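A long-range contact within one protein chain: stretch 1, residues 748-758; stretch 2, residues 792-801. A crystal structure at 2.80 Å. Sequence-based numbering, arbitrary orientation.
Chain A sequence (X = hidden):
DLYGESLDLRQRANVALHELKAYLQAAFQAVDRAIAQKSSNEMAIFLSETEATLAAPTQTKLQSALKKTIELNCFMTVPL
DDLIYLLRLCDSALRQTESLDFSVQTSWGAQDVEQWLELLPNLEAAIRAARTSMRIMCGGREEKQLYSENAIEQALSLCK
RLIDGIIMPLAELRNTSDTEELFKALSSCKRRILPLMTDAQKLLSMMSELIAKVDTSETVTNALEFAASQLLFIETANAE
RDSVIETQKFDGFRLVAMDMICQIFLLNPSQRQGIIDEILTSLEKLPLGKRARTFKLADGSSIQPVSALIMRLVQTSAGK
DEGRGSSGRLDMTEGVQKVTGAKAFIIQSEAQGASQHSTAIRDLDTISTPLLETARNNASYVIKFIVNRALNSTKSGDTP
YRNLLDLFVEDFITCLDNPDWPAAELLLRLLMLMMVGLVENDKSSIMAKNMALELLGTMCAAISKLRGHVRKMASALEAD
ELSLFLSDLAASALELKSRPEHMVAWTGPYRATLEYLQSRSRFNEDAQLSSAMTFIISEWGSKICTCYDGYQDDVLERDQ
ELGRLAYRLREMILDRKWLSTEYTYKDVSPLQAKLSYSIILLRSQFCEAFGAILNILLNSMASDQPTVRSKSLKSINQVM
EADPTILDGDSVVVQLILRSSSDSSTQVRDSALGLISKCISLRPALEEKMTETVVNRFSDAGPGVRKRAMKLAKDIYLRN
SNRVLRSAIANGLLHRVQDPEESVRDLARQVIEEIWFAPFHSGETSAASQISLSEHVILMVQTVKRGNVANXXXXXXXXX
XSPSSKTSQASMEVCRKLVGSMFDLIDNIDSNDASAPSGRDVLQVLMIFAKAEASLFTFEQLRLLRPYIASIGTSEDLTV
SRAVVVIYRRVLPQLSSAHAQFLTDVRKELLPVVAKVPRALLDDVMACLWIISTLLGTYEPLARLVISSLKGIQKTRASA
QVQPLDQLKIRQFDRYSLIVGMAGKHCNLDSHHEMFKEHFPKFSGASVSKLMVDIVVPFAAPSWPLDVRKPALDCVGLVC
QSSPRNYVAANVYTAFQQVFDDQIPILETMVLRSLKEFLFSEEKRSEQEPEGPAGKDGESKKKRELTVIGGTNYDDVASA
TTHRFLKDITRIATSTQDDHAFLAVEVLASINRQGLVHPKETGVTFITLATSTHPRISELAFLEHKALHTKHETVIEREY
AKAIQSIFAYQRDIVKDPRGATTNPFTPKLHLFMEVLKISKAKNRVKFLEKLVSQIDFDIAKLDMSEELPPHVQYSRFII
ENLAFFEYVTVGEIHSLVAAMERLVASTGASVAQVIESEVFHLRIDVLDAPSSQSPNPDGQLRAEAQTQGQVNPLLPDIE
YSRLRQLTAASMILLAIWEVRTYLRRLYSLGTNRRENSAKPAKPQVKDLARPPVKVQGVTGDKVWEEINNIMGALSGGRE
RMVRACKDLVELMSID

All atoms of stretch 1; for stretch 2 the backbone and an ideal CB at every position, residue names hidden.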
ATOM      1  N   ALA A 748      18.486 -10.528 -11.832  1.00 65.95           N
ATOM      2  CA  ALA A 748      19.706  -9.845 -11.417  1.00 63.41           C
ATOM      3  C   ALA A 748      20.723  -9.817 -12.551  1.00 64.79           C
ATOM      4  O   ALA A 748      21.227  -8.750 -12.927  1.00 64.27           O
ATOM      5  CB  ALA A 748      20.293 -10.529 -10.181  1.00 62.75           C
ATOM      6  N   ARG A 749      21.032 -10.988 -13.113  1.00 72.26           N
ATOM      7  CA  ARG A 749      21.918 -11.048 -14.268  1.00 73.21           C
ATOM      8  C   ARG A 749      21.454 -10.087 -15.354  1.00 73.32           C
ATOM      9  O   ARG A 749      22.181  -9.169 -15.736  1.00 72.18           O
ATOM     10  CB  ARG A 749      21.988 -12.477 -14.811  1.00 77.13           C
ATOM     11  CG  ARG A 749      22.736 -13.444 -13.917  1.00 77.65           C
ATOM     12  CD  ARG A 749      22.960 -14.773 -14.615  1.00 81.27           C
ATOM     13  NE  ARG A 749      23.353 -15.818 -13.673  1.00 82.83           N
ATOM     14  CZ  ARG A 749      22.503 -16.596 -13.009  1.00 84.99           C
ATOM     15  NH1 ARG A 749      21.192 -16.460 -13.174  1.00 85.93           N
ATOM     16  NH2 ARG A 749      22.964 -17.516 -12.174  1.00 86.08           N
ATOM     17  N   GLN A 750      20.232 -10.281 -15.855  1.00 83.17           N
ATOM     18  CA  GLN A 750      19.680  -9.421 -16.898  1.00 85.02           C
ATOM     19  C   GLN A 750      19.978  -7.944 -16.643  1.00 80.65           C
ATOM     20  O   GLN A 750      20.610  -7.263 -17.463  1.00 80.86           O
ATOM     21  CB  GLN A 750      18.168  -9.664 -16.995  1.00 88.39           C
ATOM     22  CG  GLN A 750      17.388  -8.605 -17.768  1.00 90.02           C
ATOM     23  CD  GLN A 750      17.879  -8.433 -19.191  1.00 93.28           C
ATOM     24  OE1 GLN A 750      18.061  -7.311 -19.665  1.00 94.03           O
ATOM     25  NE2 GLN A 750      18.085  -9.547 -19.886  1.00 95.73           N
ATOM     26  N   VAL A 751      19.530  -7.439 -15.492  1.00 53.99           N
ATOM     27  CA  VAL A 751      19.677  -6.018 -15.188  1.00 52.63           C
ATOM     28  C   VAL A 751      21.148  -5.622 -15.196  1.00 50.62           C
ATOM     29  O   VAL A 751      21.532  -4.604 -15.783  1.00 50.20           O
ATOM     30  CB  VAL A 751      19.012  -5.689 -13.839  1.00 54.18           C
ATOM     31  CG1 VAL A 751      19.217  -4.223 -13.481  1.00 53.68           C
ATOM     32  CG2 VAL A 751      17.527  -6.018 -13.887  1.00 56.20           C
ATOM     33  N   ILE A 752      21.995  -6.420 -14.543  1.00 63.58           N
ATOM     34  CA  ILE A 752      23.412  -6.077 -14.461  1.00 61.69           C
ATOM     35  C   ILE A 752      24.026  -6.020 -15.855  1.00 63.00           C
ATOM     36  O   ILE A 752      24.850  -5.146 -16.152  1.00 62.60           O
ATOM     37  CB  ILE A 752      24.145  -7.074 -13.546  1.00 60.63           C
ATOM     38  CG1 ILE A 752      23.574  -6.992 -12.128  1.00 59.63           C
ATOM     39  CG2 ILE A 752      25.646  -6.786 -13.522  1.00 59.11           C
ATOM     40  CD1 ILE A 752      23.936  -8.159 -11.253  1.00 60.15           C
ATOM     41  N   GLU A 753      23.634  -6.945 -16.733  1.00 73.22           N
ATOM     42  CA  GLU A 753      24.087  -6.893 -18.118  1.00 75.23           C
ATOM     43  C   GLU A 753      23.633  -5.606 -18.788  1.00 75.69           C
ATOM     44  O   GLU A 753      24.365  -5.025 -19.597  1.00 76.55           O
ATOM     45  CB  GLU A 753      23.563  -8.103 -18.896  1.00 78.31           C
ATOM     46  CG  GLU A 753      23.975  -9.454 -18.329  1.00 79.05           C
ATOM     47  CD  GLU A 753      23.589 -10.613 -19.232  1.00 82.26           C
ATOM     48  OE1 GLU A 753      23.285 -10.371 -20.418  1.00 84.08           O
ATOM     49  OE2 GLU A 753      23.586 -11.766 -18.752  1.00 83.27           O
ATOM     50  N   GLU A 754      22.425  -5.142 -18.464  1.00 86.98           N
ATOM     51  CA  GLU A 754      21.898  -3.953 -19.125  1.00 89.12           C
ATOM     52  C   GLU A 754      22.625  -2.691 -18.670  1.00 84.69           C
ATOM     53  O   GLU A 754      23.040  -1.871 -19.498  1.00 84.64           O
ATOM     54  CB  GLU A 754      20.397  -3.832 -18.862  1.00 90.57           C
ATOM     55  CG  GLU A 754      19.739  -2.673 -19.595  1.00 90.24           C
ATOM     56  CD  GLU A 754      18.238  -2.644 -19.406  1.00 90.46           C
ATOM     57  OE1 GLU A 754      17.682  -3.639 -18.891  1.00 90.30           O
ATOM     58  OE2 GLU A 754      17.611  -1.626 -19.770  1.00 90.69           O
ATOM     59  N   ILE A 755      22.794  -2.517 -17.357  1.00 58.41           N
ATOM     60  CA  ILE A 755      23.300  -1.252 -16.831  1.00 56.15           C
ATOM     61  C   ILE A 755      24.824  -1.163 -16.817  1.00 53.79           C
ATOM     62  O   ILE A 755      25.365  -0.048 -16.811  1.00 53.27           O
ATOM     63  CB  ILE A 755      22.763  -0.992 -15.410  1.00 56.32           C
ATOM     64  CG1 ILE A 755      23.232  -2.084 -14.438  1.00 56.78           C
ATOM     65  CG2 ILE A 755      21.239  -0.902 -15.434  1.00 57.26           C
ATOM     66  CD1 ILE A 755      22.842  -1.836 -12.990  1.00 55.62           C
ATOM     67  N   TRP A 756      25.529  -2.293 -16.810  1.00 50.29           N
ATOM     68  CA  TRP A 756      26.988  -2.301 -16.779  1.00 47.88           C
ATOM     69  C   TRP A 756      27.612  -2.719 -18.101  1.00 50.99           C
ATOM     70  O   TRP A 756      28.537  -2.056 -18.584  1.00 51.18           O
ATOM     71  CB  TRP A 756      27.489  -3.233 -15.664  1.00 43.88           C
ATOM     72  CG  TRP A 756      27.615  -2.572 -14.324  1.00 39.64           C
ATOM     73  CD1 TRP A 756      26.951  -1.462 -13.887  1.00 38.27           C
ATOM     74  CD2 TRP A 756      28.469  -2.977 -13.248  1.00 38.57           C
ATOM     75  NE1 TRP A 756      27.334  -1.156 -12.604  1.00 36.79           N
ATOM     76  CE2 TRP A 756      28.268  -2.070 -12.190  1.00 36.98           C
ATOM     77  CE3 TRP A 756      29.383  -4.020 -13.076  1.00 39.08           C
ATOM     78  CZ2 TRP A 756      28.946  -2.175 -10.978  1.00 36.02           C
ATOM     79  CZ3 TRP A 756      30.056  -4.122 -11.872  1.00 38.02           C
ATOM     80  CH2 TRP A 756      29.834  -3.204 -10.839  1.00 36.56           C
ATOM     81  N   PHE A 757      27.136  -3.808 -18.700  1.00 69.40           N
ATOM     82  CA  PHE A 757      27.756  -4.351 -19.902  1.00 71.58           C
ATOM     83  C   PHE A 757      26.838  -4.212 -21.108  1.00 76.42           C
ATOM     84  O   PHE A 757      26.400  -5.214 -21.683  1.00 79.95           O
ATOM     85  CB  PHE A 757      28.128  -5.818 -19.679  1.00 69.37           C
ATOM     86  CG  PHE A 757      28.879  -6.060 -18.403  1.00 64.05           C
ATOM     87  CD1 PHE A 757      30.199  -5.660 -18.274  1.00 61.44           C
ATOM     88  CD2 PHE A 757      28.267  -6.685 -17.330  1.00 62.39           C
ATOM     89  CE1 PHE A 757      30.893  -5.879 -17.103  1.00 58.92           C
ATOM     90  CE2 PHE A 757      28.957  -6.907 -16.155  1.00 60.02           C
ATOM     91  CZ  PHE A 757      30.271  -6.504 -16.040  1.00 58.43           C
ATOM     92  N   ALA A 758      26.547  -2.975 -21.499  1.00 71.36           N
ATOM     93  CA  ALA A 758      25.731  -2.697 -22.669  1.00 74.73           C
ATOM     94  C   ALA A 758      26.379  -1.593 -23.492  1.00 77.18           C
ATOM     95  O   ALA A 758      27.068  -0.730 -22.941  1.00 75.94           O
ATOM     96  CB  ALA A 758      24.309  -2.274 -22.272  1.00 73.71           C
ATOM     97  N   UNK A 792      31.097 -12.933  -6.748  1.00 44.20           N
ATOM     98  CA  UNK A 792      29.809 -12.838  -7.426  1.00 44.59           C
ATOM     99  C   UNK A 792      29.983 -12.201  -8.797  1.00 44.27           C
ATOM    100  O   UNK A 792      29.566 -12.760  -9.817  1.00 45.89           O
ATOM    101  CB  UNK A 792      28.813 -12.035  -6.587  1.00 44.59           C
ATOM    102  N   UNK A 793      30.605 -11.019  -8.843  1.00 42.44           N
ATOM    103  CA  UNK A 793      30.857 -10.365 -10.124  1.00 42.30           C
ATOM    104  C   UNK A 793      31.662 -11.269 -11.050  1.00 43.73           C
ATOM    105  O   UNK A 793      31.433 -11.289 -12.265  1.00 44.79           O
ATOM    106  CB  UNK A 793      31.592  -9.040  -9.912  1.00 42.30           C
ATOM    107  N   UNK A 794      32.608 -12.027 -10.494  1.00 60.65           N
ATOM    108  CA  UNK A 794      33.342 -12.994 -11.301  1.00 63.48           C
ATOM    109  C   UNK A 794      32.384 -13.952 -11.998  1.00 65.07           C
ATOM    110  O   UNK A 794      32.457 -14.147 -13.217  1.00 66.08           O
ATOM    111  CB  UNK A 794      34.333 -13.773 -10.434  1.00 63.48           C
ATOM    112  N   UNK A 795      31.463 -14.551 -11.239  1.00 63.40           N
ATOM    113  CA  UNK A 795      30.525 -15.487 -11.845  1.00 65.67           C
ATOM    114  C   UNK A 795      29.531 -14.802 -12.775  1.00 65.90           C
ATOM    115  O   UNK A 795      28.984 -15.461 -13.666  1.00 67.55           O
ATOM    116  CB  UNK A 795      29.768 -16.244 -10.752  1.00 65.67           C
ATOM    117  N   UNK A 796      29.283 -13.503 -12.600  1.00 49.25           N
ATOM    118  CA  UNK A 796      28.469 -12.770 -13.566  1.00 49.48           C
ATOM    119  C   UNK A 796      29.212 -12.649 -14.891  1.00 50.22           C
ATOM    120  O   UNK A 796      28.651 -12.901 -15.964  1.00 52.10           O
ATOM    121  CB  UNK A 796      28.106 -11.384 -13.028  1.00 49.48           C
ATOM    122  N   UNK A 797      30.489 -12.260 -14.833  1.00 55.82           N
ATOM    123  CA  UNK A 797      31.281 -12.138 -16.051  1.00 57.25           C
ATOM    124  C   UNK A 797      31.437 -13.483 -16.748  1.00 62.54           C
ATOM    125  O   UNK A 797      31.435 -13.553 -17.982  1.00 65.20           O
ATOM    126  CB  UNK A 797      32.657 -11.550 -15.733  1.00 57.25           C
ATOM    127  N   UNK A 798      31.580 -14.564 -15.977  1.00 78.28           N
ATOM    128  CA  UNK A 798      31.717 -15.880 -16.593  1.00 81.42           C
ATOM    129  C   UNK A 798      30.394 -16.356 -17.180  1.00 84.49           C
ATOM    130  O   UNK A 798      30.365 -16.925 -18.277  1.00 88.56           O
ATOM    131  CB  UNK A 798      32.232 -16.895 -15.570  1.00 81.42           C
ATOM    132  N   UNK A 799      29.287 -16.131 -16.470  1.00 76.83           N
ATOM    133  CA  UNK A 799      27.973 -16.450 -17.014  1.00 79.34           C
ATOM    134  C   UNK A 799      27.592 -15.549 -18.181  1.00 79.38           C
ATOM    135  O   UNK A 799      26.622 -15.851 -18.883  1.00 80.74           O
ATOM    136  CB  UNK A 799      26.914 -16.344 -15.915  1.00 79.34           C
ATOM    137  N   UNK A 800      28.327 -14.460 -18.403  1.00 68.77           N
ATOM    138  CA  UNK A 800      28.038 -13.513 -19.471  1.00 69.78           C
ATOM    139  C   UNK A 800      28.889 -13.745 -20.712  1.00 71.79           C
ATOM    140  O   UNK A 800      28.376 -13.662 -21.832  1.00 72.82           O
ATOM    141  CB  UNK A 800      28.247 -12.084 -18.967  1.00 69.78           C
ATOM    142  N   UNK A 801      30.176 -14.042 -20.540  1.00 63.78           N
ATOM    143  CA  UNK A 801      31.106 -14.161 -21.655  1.00 66.63           C
ATOM    144  C   UNK A 801      31.336 -15.599 -22.097  1.00 68.99           C
ATOM    145  O   UNK A 801      32.105 -15.824 -23.037  1.00 69.42           O
ATOM    146  CB  UNK A 801      32.446 -13.526 -21.277  1.00 66.63           C
TER

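Stretch 2 is a helix throughout, and it crosses the helix of stretch 1 nearly at right angles, at 83°, with 11.0 Å between the axes at closest approach. Stretch 1 offers it a largely apolar surface made of Ile752, Trp756 and Phe757, bordered by the longer polar side chains of Arg749 and Glu753.

Position 792 has helical backbone angles, and its ideal CB has nothing of stretch 1 within 5.5 Å. This contact asks little of it, and many helix-compatible residues would do; it is Val792, which makes no contact across.

At 793 the CA-to-CB bond points sideways, so a short side chain would fall short of stretch 1. A longer apolar one could reach the rings of Trp756 and Phe757. Leucine, isoleucine, methionine or phenylalanine are all plausible. The residue is Leu793: CD2 lies 4.0 Å from Trp756 CZ3, and CD1 lies 4.2 Å from Phe757 CZ, each at the edge of its ring, near the ring plane.

Position 794 is out of reach, and a polar residue is as acceptable as any. It is Asp794.

Position 795 also points sideways, with open space ahead of its CB, so a long polar chain is reasonable. Lys795 leads away from stretch 1 and turns back on its own helix, where its NZ forms a salt bridge with Asp794 OD2 at 3.4 Å.

Position 796 faces stretch 1 directly. Its CA is 6.8 Å from the CA of Arg749, and its ideal CB is 5.2 Å from Ile752 CG2. So close a backbone favors a compact apolar side chain such as valine, alanine or isoleucine. Val796 places CG1 4.2 Å from Ile752 CG2, joining two branched aliphatic side chains where the helices come close.

At 797 the bond is again sideways, and only a side chain of some length would meet Phe757; leucine or methionine would suit. Leu797 brings CD2 to 3.8 Å from Phe757 CZ.

Position 798 is out of reach and could well be polar. Gln798 accepts a hydrogen bond at OE1 from Lys795 NZ, at 2.7 Å, one turn back along the helix.

Position 799 points toward stretch 1, but its ideal CB is already 4.2 Å from Arg749 NE. A small residue therefore fits without further reach, although an acidic one might also be considered beside the guanidinium. It is Ala799, whose CB simply packs near that group.

Position 800 points toward stretch 1, with Glu753 OE2 4.7 Å from the ideal CB and the Phe757 ring farther along. The carboxylate could suggest a basic residue, the ring an apolar one. Leu800 takes the second option: CD1 lies 3.5 Å from Phe757 CD2 and 3.6 Å from Glu753 CG, using the aliphatic part of the glutamate as packing surface.

Position 801 points sideways with nothing near its CB, leaving the choice wide. Leu801 makes no contact with stretch 1.

Stretch 2, residues 792-801: VLDKVLQALL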
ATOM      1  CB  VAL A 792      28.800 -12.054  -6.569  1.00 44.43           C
ATOM      2  CG1 VAL A 792      27.410 -12.228  -7.128  1.00 45.58           C
ATOM      3  CG2 VAL A 792      28.838 -12.511  -5.108  1.00 45.35           C
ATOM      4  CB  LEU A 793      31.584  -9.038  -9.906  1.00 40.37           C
ATOM      5  CG  LEU A 793      32.087  -8.317 -11.162  1.00 40.33           C
ATOM      6  CD1 LEU A 793      30.991  -8.187 -12.207  1.00 41.34           C
ATOM      7  CD2 LEU A 793      32.622  -6.941 -10.805  1.00 38.65           C
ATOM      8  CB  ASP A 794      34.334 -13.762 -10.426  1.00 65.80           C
ATOM      9  CG  ASP A 794      35.015 -14.893 -11.169  1.00 68.83           C
ATOM     10  OD1 ASP A 794      35.192 -14.777 -12.399  1.00 68.73           O
ATOM     11  OD2 ASP A 794      35.371 -15.901 -10.522  1.00 71.35           O
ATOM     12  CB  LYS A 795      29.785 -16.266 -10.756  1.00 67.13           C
ATOM     13  CG  LYS A 795      30.640 -17.343 -10.100  1.00 68.88           C
ATOM     14  CD  LYS A 795      30.883 -18.527 -11.039  1.00 72.27           C
ATOM     15  CE  LYS A 795      32.133 -19.307 -10.654  1.00 73.36           C
ATOM     16  NZ  LYS A 795      33.387 -18.571 -10.994  1.00 71.24           N
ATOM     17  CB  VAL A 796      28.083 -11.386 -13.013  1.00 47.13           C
ATOM     18  CG1 VAL A 796      27.280 -10.595 -14.044  1.00 47.41           C
ATOM     19  CG2 VAL A 796      27.284 -11.527 -11.728  1.00 46.60           C
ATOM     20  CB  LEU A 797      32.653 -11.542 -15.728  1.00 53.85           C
ATOM     21  CG  LEU A 797      32.720 -10.019 -15.612  1.00 51.06           C
ATOM     22  CD1 LEU A 797      34.050  -9.592 -15.015  1.00 49.43           C
ATOM     23  CD2 LEU A 797      32.514  -9.365 -16.972  1.00 51.66           C
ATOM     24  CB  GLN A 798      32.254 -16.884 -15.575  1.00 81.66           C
ATOM     25  CG  GLN A 798      33.768 -16.861 -15.455  1.00 81.05           C
ATOM     26  CD  GLN A 798      34.289 -17.826 -14.414  1.00 81.63           C
ATOM     27  OE1 GLN A 798      33.518 -18.425 -13.663  1.00 83.19           O
ATOM     28  NE2 GLN A 798      35.606 -17.986 -14.363  1.00 80.77           N
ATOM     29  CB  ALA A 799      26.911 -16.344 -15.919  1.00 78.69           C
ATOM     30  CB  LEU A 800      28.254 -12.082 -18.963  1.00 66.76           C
ATOM     31  CG  LEU A 800      27.707 -10.906 -19.776  1.00 65.83           C
ATOM     32  CD1 LEU A 800      27.572  -9.700 -18.866  1.00 62.88           C
ATOM     33  CD2 LEU A 800      28.591 -10.552 -20.962  1.00 66.49           C
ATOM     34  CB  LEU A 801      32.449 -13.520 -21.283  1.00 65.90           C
ATOM     35  CG  LEU A 801      32.429 -12.012 -21.023  1.00 64.76           C
ATOM     36  CD1 LEU A 801      33.807 -11.531 -20.594  1.00 63.29           C
ATOM     37  CD2 LEU A 801      31.960 -11.246 -22.253  1.00 66.30           C
TER
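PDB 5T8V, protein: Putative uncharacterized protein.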